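Local coordinates for tungstate ABC transporter, periplasmic tungstate-binding protein (Geobacter sulfurreducens, PDB 3LR1), which probably captures tungstate in the periplasm and delivers it to an ABC transporter for uptake into the cell, at residues Val87-Lys92 against Leu185-Gln190. Numbering follows the deposited sequence.
Sequences VIVGPK and LVILFQ
A classic beta bulge interrupts this antiparallel pairing in the mixed sheet of a periplasmic binding protein: Leu188 and Phe189 both face Ile88, whose O accepts from Leu188 N at 2.8 Å and Phe189 N at 3.1 Å. Leu188, at the first position of the bulge, turns to phi/psi -107/-26 while Phe189 stays extended, and the register slips by one. Ile88 N closes the bulge by donating to Phe189 O at 2.8 Å. Further along, Gly90 and Val186 form a hydrogen-bonded pair, Gly90 N to Val186 O at 3.1 Å and Val186 N to Gly90 O at 3.0 Å. Between them Val89 and Ile187 are a non-hydrogen-bonded pair, CA to CA 4.4 Å. The strand axes approach to 4.5 Å at 137°, well short of straight antiparallel. Val87, Val89 and Ile187, all chi1 m, share the face covered by helix 172-178; Val87 CB meets Ile187 CG2 at 4.0 Å. The CA-to-CB bonds of Ile88 and Phe189 point to the other face, where both side chains touch helix 104-114. Strand 167-171 pairs with the far edge of 87-90, which puts 87-90 between 167-171 and 186-190. Gly90, nearly fully extended, has no side chain, and Leu188, chi1 m and chi2 t, sets CD1 3.6 Å from Gly90 CA.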
ATOM      1  N   VAL A  87       7.005   8.608   1.844  1.00 17.68           N
ATOM      2  CA  VAL A  87       8.225   9.403   1.757  1.00 16.29           C
ATOM      3  C   VAL A  87       8.532   9.751   0.282  1.00 15.86           C
ATOM      4  O   VAL A  87       7.982   9.162  -0.650  1.00 15.51           O
ATOM      5  CB  VAL A  87       9.458   8.617   2.395  1.00 16.59           C
ATOM      6  CG1 VAL A  87       9.286   8.306   3.959  1.00 16.26           C
ATOM      7  CG2 VAL A  87       9.716   7.323   1.670  1.00 13.68           C
ATOM      8  N   ILE A  88       9.388  10.749   0.055  1.00 15.62           N
ATOM      9  CA  ILE A  88       9.847  11.059  -1.278  1.00 14.87           C
ATOM     10  C   ILE A  88      11.327  10.639  -1.326  1.00 15.76           C
ATOM     11  O   ILE A  88      12.176  11.056  -0.499  1.00 16.17           O
ATOM     12  CB  ILE A  88       9.643  12.551  -1.720  1.00 15.20           C
ATOM     13  CG1 ILE A  88       8.165  12.987  -1.501  1.00 15.79           C
ATOM     14  CG2 ILE A  88      10.126  12.764  -3.236  1.00 17.36           C
ATOM     15  CD1 ILE A  88       7.835  14.461  -1.611  1.00 14.39           C
ATOM     16  N   VAL A  89      11.620   9.774  -2.296  1.00 16.22           N
ATOM     17  CA  VAL A  89      12.943   9.321  -2.551  1.00 15.39           C
ATOM     18  C   VAL A  89      13.443   9.876  -3.884  1.00 16.35           C
ATOM     19  O   VAL A  89      12.684  10.258  -4.772  1.00 15.23           O
ATOM     20  CB  VAL A  89      13.060   7.749  -2.552  1.00 16.60           C
ATOM     21  CG1 VAL A  89      12.734   7.111  -1.125  1.00 15.06           C
ATOM     22  CG2 VAL A  89      12.278   7.114  -3.687  1.00 17.84           C
ATOM     23  N   GLY A  90      14.751   9.915  -3.993  1.00 16.12           N
ATOM     24  CA  GLY A  90      15.395  10.418  -5.174  1.00 17.90           C
ATOM     25  C   GLY A  90      16.912  10.238  -5.115  1.00 18.78           C
ATOM     26  O   GLY A  90      17.435   9.697  -4.156  1.00 17.67           O
ATOM     27  N   PRO A  91      17.626  10.695  -6.118  1.00 20.74           N
ATOM     28  CA  PRO A  91      19.071  10.555  -6.161  1.00 22.08           C
ATOM     29  C   PRO A  91      19.803  11.176  -4.993  1.00 23.11           C
ATOM     30  O   PRO A  91      19.392  12.185  -4.531  1.00 22.67           O
ATOM     31  CB  PRO A  91      19.429  11.279  -7.437  1.00 22.45           C
ATOM     32  CG  PRO A  91      18.292  12.009  -7.801  1.00 23.27           C
ATOM     33  CD  PRO A  91      17.119  11.343  -7.307  1.00 20.68           C
ATOM     34  N   LYS A  92      20.866  10.573  -4.522  1.00 23.92           N
ATOM     35  CA  LYS A  92      21.458  11.025  -3.288  1.00 25.35           C
ATOM     36  C   LYS A  92      22.036  12.431  -3.308  1.00 25.65           C
ATOM     37  O   LYS A  92      22.332  12.980  -2.282  1.00 25.17           O
ATOM     38  CB  LYS A  92      22.444  10.026  -2.735  1.00 25.94           C
ATOM     39  CG  LYS A  92      23.807  10.011  -3.341  1.00 29.54           C
ATOM     40  CD  LYS A  92      24.632   9.110  -2.511  1.00 32.36           C
ATOM     41  CE  LYS A  92      25.921   8.719  -3.147  1.00 33.99           C
ATOM     42  NZ  LYS A  92      26.965   8.792  -2.111  1.00 37.00           N
ATOM     43  N   LEU A 185      18.564   5.075  -4.512  1.00 17.94           N
ATOM     44  CA  LEU A 185      17.808   6.262  -4.098  1.00 17.62           C
ATOM     45  C   LEU A 185      17.734   6.309  -2.572  1.00 18.61           C
ATOM     46  O   LEU A 185      17.781   5.275  -1.885  1.00 19.12           O
ATOM     47  CB  LEU A 185      16.397   6.281  -4.691  1.00 17.65           C
ATOM     48  CG  LEU A 185      16.275   6.169  -6.225  1.00 17.89           C
ATOM     49  CD1 LEU A 185      14.852   6.119  -6.732  1.00 17.70           C
ATOM     50  CD2 LEU A 185      17.078   7.255  -6.908  1.00 16.06           C
ATOM     51  N   VAL A 186      17.629   7.516  -2.043  1.00 18.75           N
ATOM     52  CA  VAL A 186      17.609   7.723  -0.632  1.00 19.11           C
ATOM     53  C   VAL A 186      16.359   8.533  -0.317  1.00 18.30           C
ATOM     54  O   VAL A 186      15.841   9.244  -1.176  1.00 17.62           O
ATOM     55  CB  VAL A 186      18.855   8.497  -0.152  1.00 19.04           C
ATOM     56  CG1 VAL A 186      20.154   7.680  -0.364  1.00 22.29           C
ATOM     57  CG2 VAL A 186      18.936   9.823  -0.837  1.00 22.82           C
ATOM     58  N   ILE A 187      15.906   8.466   0.942  1.00 18.72           N
ATOM     59  CA  ILE A 187      14.821   9.302   1.416  1.00 17.93           C
ATOM     60  C   ILE A 187      15.313  10.757   1.507  1.00 18.35           C
ATOM     61  O   ILE A 187      16.234  11.100   2.281  1.00 17.05           O
ATOM     62  CB  ILE A 187      14.268   8.805   2.826  1.00 19.28           C
ATOM     63  CG1 ILE A 187      13.780   7.347   2.784  1.00 18.27           C
ATOM     64  CG2 ILE A 187      13.178   9.702   3.383  1.00 18.67           C
ATOM     65  CD1 ILE A 187      13.480   6.793   4.199  1.00 18.04           C
ATOM     66  N   LEU A 188      14.655  11.619   0.737  1.00 17.40           N
ATOM     67  CA  LEU A 188      14.960  13.059   0.753  1.00 17.96           C
ATOM     68  C   LEU A 188      13.893  13.865   1.458  1.00 18.08           C
ATOM     69  O   LEU A 188      14.158  14.958   1.965  1.00 20.14           O
ATOM     70  CB  LEU A 188      15.176  13.533  -0.676  1.00 16.69           C
ATOM     71  CG  LEU A 188      16.417  12.906  -1.314  1.00 17.87           C
ATOM     72  CD1 LEU A 188      16.278  13.011  -2.837  1.00 15.08           C
ATOM     73  CD2 LEU A 188      17.733  13.580  -0.822  1.00 18.73           C
ATOM     74  N   PHE A 189      12.668  13.374   1.487  1.00 18.39           N
ATOM     75  CA  PHE A 189      11.638  13.992   2.309  1.00 19.31           C
ATOM     76  C   PHE A 189      10.797  12.968   3.019  1.00 20.12           C
ATOM     77  O   PHE A 189      10.281  12.040   2.393  1.00 17.87           O
ATOM     78  CB  PHE A 189      10.671  14.866   1.506  1.00 19.89           C
ATOM     79  CG  PHE A 189       9.656  15.515   2.373  1.00 20.82           C
ATOM     80  CD1 PHE A 189       9.957  16.714   3.014  1.00 22.27           C
ATOM     81  CD2 PHE A 189       8.437  14.897   2.636  1.00 22.06           C
ATOM     82  CE1 PHE A 189       9.051  17.288   3.879  1.00 21.93           C
ATOM     83  CE2 PHE A 189       7.515  15.482   3.516  1.00 22.15           C
ATOM     84  CZ  PHE A 189       7.835  16.680   4.126  1.00 22.40           C
ATOM     85  N   GLN A 190      10.627  13.168   4.331  1.00 22.44           N
ATOM     86  CA  GLN A 190       9.722  12.371   5.127  1.00 25.55           C
ATOM     87  C   GLN A 190       8.968  13.220   6.163  1.00 28.76           C
ATOM     88  O   GLN A 190       9.423  14.283   6.571  1.00 28.30           O
ATOM     89  CB  GLN A 190      10.483  11.249   5.799  1.00 27.03           C
ATOM     90  CG  GLN A 190      11.724  11.680   6.611  1.00 27.15           C
ATOM     91  CD  GLN A 190      12.464  10.436   7.069  1.00 29.34           C
ATOM     92  OE1 GLN A 190      11.851   9.577   7.652  1.00 31.74           O
ATOM     93  NE2 GLN A 190      13.751  10.302   6.736  1.00 28.25           N
TER